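PDB 4CDB: listeriolysin O from Listeria monocytogenes, which binds cholesterol-containing host membranes and, after a major conformational change, inserts into them as an oligomeric pore complex that lyses the cell. Local coordinates for residues 279-284 against 323-328; 307-312 against 329-334. All coordinates share one frame; numbering follows the deposited sequence.

Contact 1 of 2, residues 279-284 against 323-328. With NA (sodium ion), chain Q.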
loop_
_atom_site.group_PDB
_atom_site.type_symbol
_atom_site.label_atom_id
_atom_site.label_comp_id
_atom_site.label_asym_id
_atom_site.label_seq_id
_atom_site.Cartn_x
_atom_site.Cartn_y
_atom_site.Cartn_z
ATOM N N ALA A 279 -9.131 6.064 -5.243
ATOM C CA ALA A 279 -9.177 7.479 -5.603
ATOM C C ALA A 279 -9.618 8.333 -4.420
ATOM O O ALA A 279 -9.111 9.436 -4.214
ATOM C CB ALA A 279 -10.106 7.694 -6.786
ATOM N N ALA A 280 -10.565 7.814 -3.646
ATOM C CA ALA A 280 -11.024 8.490 -2.440
ATOM C C ALA A 280 -9.892 8.596 -1.424
ATOM O O ALA A 280 -9.678 9.655 -0.831
ATOM C CB ALA A 280 -12.206 7.752 -1.841
ATOM N N PHE A 281 -9.177 7.491 -1.230
ATOM C CA PHE A 281 -8.029 7.457 -0.330
ATOM C C PHE A 281 -6.949 8.432 -0.789
ATOM O O PHE A 281 -6.354 9.137 0.026
ATOM C CB PHE A 281 -7.447 6.042 -0.249
ATOM C CG PHE A 281 -8.217 5.111 0.652
ATOM C CD1 PHE A 281 -9.265 5.575 1.429
ATOM C CD2 PHE A 281 -7.877 3.769 0.729
ATOM C CE1 PHE A 281 -9.967 4.716 2.262
ATOM C CE2 PHE A 281 -8.572 2.905 1.558
ATOM C CZ PHE A 281 -9.619 3.380 2.326
ATOM N N ASP A 282 -6.704 8.468 -2.096
ATOM C CA ASP A 282 -5.690 9.350 -2.669
ATOM C C ASP A 282 -5.979 10.824 -2.384
ATOM O O ASP A 282 -5.063 11.609 -2.138
ATOM C CB ASP A 282 -5.569 9.127 -4.181
ATOM C CG ASP A 282 -5.074 7.735 -4.530
ATOM O OD1 ASP A 282 -4.343 7.137 -3.714
ATOM O OD2 ASP A 282 -5.417 7.240 -5.626
ATOM N N ALA A 283 -7.258 11.188 -2.415
ATOM C CA ALA A 283 -7.673 12.572 -2.208
ATOM C C ALA A 283 -7.551 12.990 -0.745
ATOM O O ALA A 283 -7.140 14.112 -0.444
ATOM C CB ALA A 283 -9.101 12.775 -2.702
ATOM N N ALA A 284 -7.899 12.083 0.160
ATOM C CA ALA A 284 -7.848 12.370 1.591
ATOM C C ALA A 284 -6.415 12.517 2.095
ATOM O O ALA A 284 -6.178 13.045 3.183
ATOM C CB ALA A 284 -8.574 11.290 2.371
ATOM N N GLY A 323 -8.328 7.275 14.078
ATOM C CA GLY A 323 -9.249 8.351 13.760
ATOM C C GLY A 323 -9.974 8.182 12.439
ATOM O O GLY A 323 -9.913 7.121 11.816
ATOM N N ASN A 324 -10.665 9.237 12.016
ATOM C CA ASN A 324 -11.418 9.224 10.766
ATOM C C ASN A 324 -10.618 9.849 9.625
ATOM O O ASN A 324 -9.825 10.764 9.848
ATOM C CB ASN A 324 -12.747 9.957 10.944
ATOM C CG ASN A 324 -13.472 9.548 12.213
ATOM O OD1 ASN A 324 -13.410 8.392 12.632
ATOM N ND2 ASN A 324 -14.157 10.499 12.836
ATOM N N LEU A 325 -10.840 9.361 8.406
ATOM C CA LEU A 325 -10.047 9.764 7.243
ATOM C C LEU A 325 -10.029 11.273 6.999
ATOM O O LEU A 325 -9.045 11.813 6.491
ATOM C CB LEU A 325 -10.534 9.047 5.983
ATOM C CG LEU A 325 -9.497 8.253 5.186
ATOM C CD1 LEU A 325 -9.980 8.045 3.762
ATOM C CD2 LEU A 325 -8.138 8.936 5.197
ATOM N N GLY A 326 -11.115 11.950 7.356
ATOM C CA GLY A 326 -11.196 13.388 7.178
ATOM C C GLY A 326 -10.244 14.144 8.085
ATOM O O GLY A 326 -9.919 15.305 7.829
ATOM N N ASP A 327 -9.790 13.480 9.143
ATOM C CA ASP A 327 -8.940 14.119 10.142
ATOM C C ASP A 327 -7.449 13.921 9.869
ATOM O O ASP A 327 -6.611 14.226 10.717
ATOM C CB ASP A 327 -9.292 13.609 11.541
ATOM C CG ASP A 327 -10.784 13.639 11.810
ATOM O OD1 ASP A 327 -11.482 14.483 11.209
ATOM O OD2 ASP A 327 -11.260 12.815 12.620
ATOM N N LEU A 328 -7.118 13.409 8.686
ATOM C CA LEU A 328 -5.722 13.321 8.276
ATOM C C LEU A 328 -5.227 14.692 7.838
ATOM O O LEU A 328 -5.836 15.710 8.171
ATOM C CB LEU A 328 -5.525 12.297 7.157
ATOM C CG LEU A 328 -5.173 10.876 7.599
ATOM C CD1 LEU A 328 -4.684 10.055 6.418
ATOM C CD2 LEU A 328 -4.111 10.924 8.680
HETATM NA NA NA Q . -3.822 6.365 -1.068
HETATM O O HOH W 1 -7.834 13.718 5.357
#
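One of the two helical bundles that cholesterol-dependent cytolysins unfold into transmembrane hairpins meets the edge of the central sheet here: Phe281 and Ala284 of helix 277-286 lie against Leu325, in the 3-10 turn that follows strand 319-324. Both branches of Leu325 are used. Its CD1 comes obliquely to the Phe281 ring, 3.5 Å from CD1 of Phe281 and 3.7 Å from CE1, the two side chains crossing at about a right angle. Both branches also reach the methyl of Ala284, CD2 of Leu325 a little closer at 3.7 Å from CB of Ala284 and CD1 at 3.8 Å. The leucine side chain thus sits between Phe281 and Ala284, three residues apart on the same side of the helix. The Phe281 ring gets there because CG stands anti to the carbonyl carbon (chi1 -79°), which swings its end nearer to Leu325 than its CB bond alone would suggest.

Phe281 belongs to residues 274-283, assigned to a membrane-spanning beta strand of the pore, so its contact with Leu325 would probably have to break on insertion. The apolar patch continues into Leu268 of strand 262-270 and Ile300 of helix 294-301, both of which also touch Leu325.

Polar contact is left to one water, which donates to the carbonyl oxygens of both segments, 2.8 Å to Ala284 O and 2.5 Å to Leu325 O. Away from Leu325, on another side of the helix, Asp282 OD1 binds a sodium ion at 2.8 Å, with Glu209 as a further protein ligand. Lys278 hydrogen-bonds to that carboxylate as well.

Contact 2 of 2, residues 307-312 against 329-334. With NA (sodium ion), chain T.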
loop_
_atom_site.group_PDB
_atom_site.type_symbol
_atom_site.label_atom_id
_atom_site.label_comp_id
_atom_site.label_asym_id
_atom_site.label_seq_id
_atom_site.Cartn_x
_atom_site.Cartn_y
_atom_site.Cartn_z
ATOM N N ALA A 307 -2.383 5.165 12.346
ATOM C CA ALA A 307 -1.054 5.665 12.022
ATOM C C ALA A 307 -0.003 5.227 13.032
ATOM O O ALA A 307 -0.201 5.350 14.240
ATOM C CB ALA A 307 -1.076 7.183 11.911
ATOM N N VAL A 308 1.113 4.716 12.521
ATOM C CA VAL A 308 2.280 4.412 13.339
ATOM C C VAL A 308 3.417 5.342 12.925
ATOM O O VAL A 308 3.816 5.361 11.759
ATOM C CB VAL A 308 2.723 2.951 13.166
ATOM C CG1 VAL A 308 3.930 2.650 14.041
ATOM C CG2 VAL A 308 1.576 2.013 13.500
ATOM N N ILE A 309 3.933 6.114 13.876
ATOM C CA ILE A 309 4.913 7.151 13.569
ATOM C C ILE A 309 6.256 6.902 14.258
ATOM O O ILE A 309 6.314 6.750 15.480
ATOM C CB ILE A 309 4.387 8.542 13.987
ATOM C CG1 ILE A 309 2.957 8.746 13.484
ATOM C CG2 ILE A 309 5.305 9.645 13.479
ATOM C CD1 ILE A 309 2.334 10.054 13.929
ATOM N N TYR A 310 7.330 6.864 13.470
ATOM C CA TYR A 310 8.682 6.721 14.009
ATOM C C TYR A 310 9.514 7.969 13.717
ATOM O O TYR A 310 9.395 8.561 12.643
ATOM C CB TYR A 310 9.387 5.501 13.409
ATOM C CG TYR A 310 8.627 4.201 13.538
ATOM C CD1 TYR A 310 8.261 3.707 14.783
ATOM C CD2 TYR A 310 8.299 3.455 12.416
ATOM C CE1 TYR A 310 7.574 2.513 14.905
ATOM C CE2 TYR A 310 7.613 2.260 12.525
ATOM C CZ TYR A 310 7.255 1.793 13.772
ATOM O OH TYR A 310 6.572 0.605 13.885
ATOM N N GLY A 311 10.362 8.357 14.667
ATOM C CA GLY A 311 11.255 9.490 14.486
ATOM C C GLY A 311 10.547 10.827 14.364
ATOM O O GLY A 311 11.091 11.778 13.794
ATOM N N GLY A 312 9.334 10.903 14.900
ATOM C CA GLY A 312 8.557 12.127 14.849
ATOM C C GLY A 312 8.698 12.957 16.110
ATOM O O GLY A 312 8.164 14.062 16.200
ATOM N N ARG A 329 -4.116 14.715 7.104
ATOM C CA ARG A 329 -3.490 15.961 6.653
ATOM C C ARG A 329 -3.008 16.843 7.808
ATOM O O ARG A 329 -2.509 17.947 7.591
ATOM C CB ARG A 329 -4.422 16.744 5.723
ATOM C CG ARG A 329 -4.579 16.132 4.342
ATOM C CD ARG A 329 -3.695 16.842 3.337
ATOM N NE ARG A 329 -2.275 16.664 3.616
ATOM C CZ ARG A 329 -1.318 17.445 3.127
ATOM N NH1 ARG A 329 -1.630 18.467 2.341
ATOM N NH2 ARG A 329 -0.049 17.211 3.430
ATOM N N ASP A 330 -3.166 16.349 9.032
ATOM C CA ASP A 330 -2.636 17.011 10.214
ATOM C C ASP A 330 -1.384 16.260 10.641
ATOM O O ASP A 330 -0.357 16.862 10.957
ATOM C CB ASP A 330 -3.666 16.998 11.346
ATOM C CG ASP A 330 -4.991 17.620 10.942
ATOM O OD1 ASP A 330 -5.010 18.421 9.982
ATOM O OD2 ASP A 330 -6.015 17.312 11.589
ATOM N N ILE A 331 -1.487 14.934 10.642
ATOM C CA ILE A 331 -0.355 14.062 10.924
ATOM C C ILE A 331 0.684 14.195 9.816
ATOM O O ILE A 331 1.877 14.357 10.079
ATOM C CB ILE A 331 -0.793 12.581 11.038
ATOM C CG1 ILE A 331 -1.518 12.323 12.363
ATOM C CG2 ILE A 331 0.404 11.651 10.910
ATOM C CD1 ILE A 331 -2.992 12.688 12.360
ATOM N N LEU A 332 0.214 14.135 8.574
ATOM C CA LEU A 332 1.079 14.235 7.404
ATOM C C LEU A 332 1.666 15.637 7.252
ATOM O O LEU A 332 2.664 15.830 6.558
ATOM C CB LEU A 332 0.316 13.844 6.132
ATOM C CG LEU A 332 -0.009 12.365 5.874
ATOM C CD1 LEU A 332 1.240 11.507 5.988
ATOM C CD2 LEU A 332 -1.108 11.845 6.793
ATOM N N LYS A 333 1.040 16.612 7.903
ATOM C CA LYS A 333 1.497 17.997 7.857
ATOM C C LYS A 333 2.824 18.178 8.592
ATOM O O LYS A 333 3.772 18.747 8.051
ATOM C CB LYS A 333 0.440 18.918 8.472
ATOM C CG LYS A 333 0.826 20.385 8.508
ATOM C CD LYS A 333 0.006 21.138 9.546
ATOM C CE LYS A 333 -1.487 20.919 9.346
ATOM N NZ LYS A 333 -2.295 21.577 10.411
ATOM N N LYS A 334 2.881 17.683 9.825
ATOM C CA LYS A 334 4.049 17.849 10.688
ATOM C C LYS A 334 5.268 17.056 10.209
ATOM O O LYS A 334 5.137 15.942 9.701
ATOM C CB LYS A 334 3.693 17.452 12.127
ATOM C CG LYS A 334 4.837 17.551 13.130
ATOM C CD LYS A 334 4.391 17.139 14.530
ATOM C CE LYS A 334 3.952 15.681 14.580
ATOM N NZ LYS A 334 5.083 14.737 14.352
HETATM NA NA NA T . 6.228 -0.405 16.169
HETATM O O HOH W 2 4.734 -2.971 15.884
#
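The end of strand 303-310 and its turn run past the loop 329-334 at a distance, the closest CA atoms being those of Gly312 and Lys334, 8.4 Å apart, so side chains have to bridge the gap. Ile309 and Ile331 do so with methyl groups: CD1 of Ile309 lies 3.9 Å from CG2 of Ile331, the two side chains meeting at a slant. Ile309 is nearly extended beyond CB (chi2 176°), which carries CD1 out from the strand, while the CG2 that Ile331 offers stands anti to its own backbone N. Ile321 of the neighbouring strand touches both isoleucines, and Val264 and Arg262 of strand 262-270 also pack on Ile309.

At the turn, Lys334 bends back at its last two torsions (chi3 63°, chi4 67°), bringing NZ to 3.7 Å from Gly312 O, too long for a hydrogen bond. The ammonium also sits close to the like charge of Arg262.

Tyr310, next along the strand, turns its hydroxyl to a sodium ion that lies in the ring plane at its edge, OH to sodium 2.5 Å; a water is a second ligand, 3.0 Å from the sodium.

The whole is a loop folded over one face of an antiparallel sheet: strand 303-310 pairs with 262-270 on one side and 319-324 on the other, within the large, curled central sheet of the cytolysin.

Contact 1 takes in the end of strand 319-324 and contact 2 the end of its sheet neighbour 303-310; residues 323-334 pass directly from one contact into the other, and their centres lie 14 Å apart. The two even touch, Ala284 O lying 3.7 Å from Arg329 CG. Contact 1 is wholly buried, an apolar fit of a helix assigned to a membrane-spanning strand of the pore against the turn after a strand, with a single bridging water. Contact 2 is only partly buried: one methyl pair lies over the sheet, and an exposed lysine reaches toward the Gly312 carbonyl. Sodium appears near each, held by a carboxylate on the helix in contact 1 and by a phenol on the strand in contact 2.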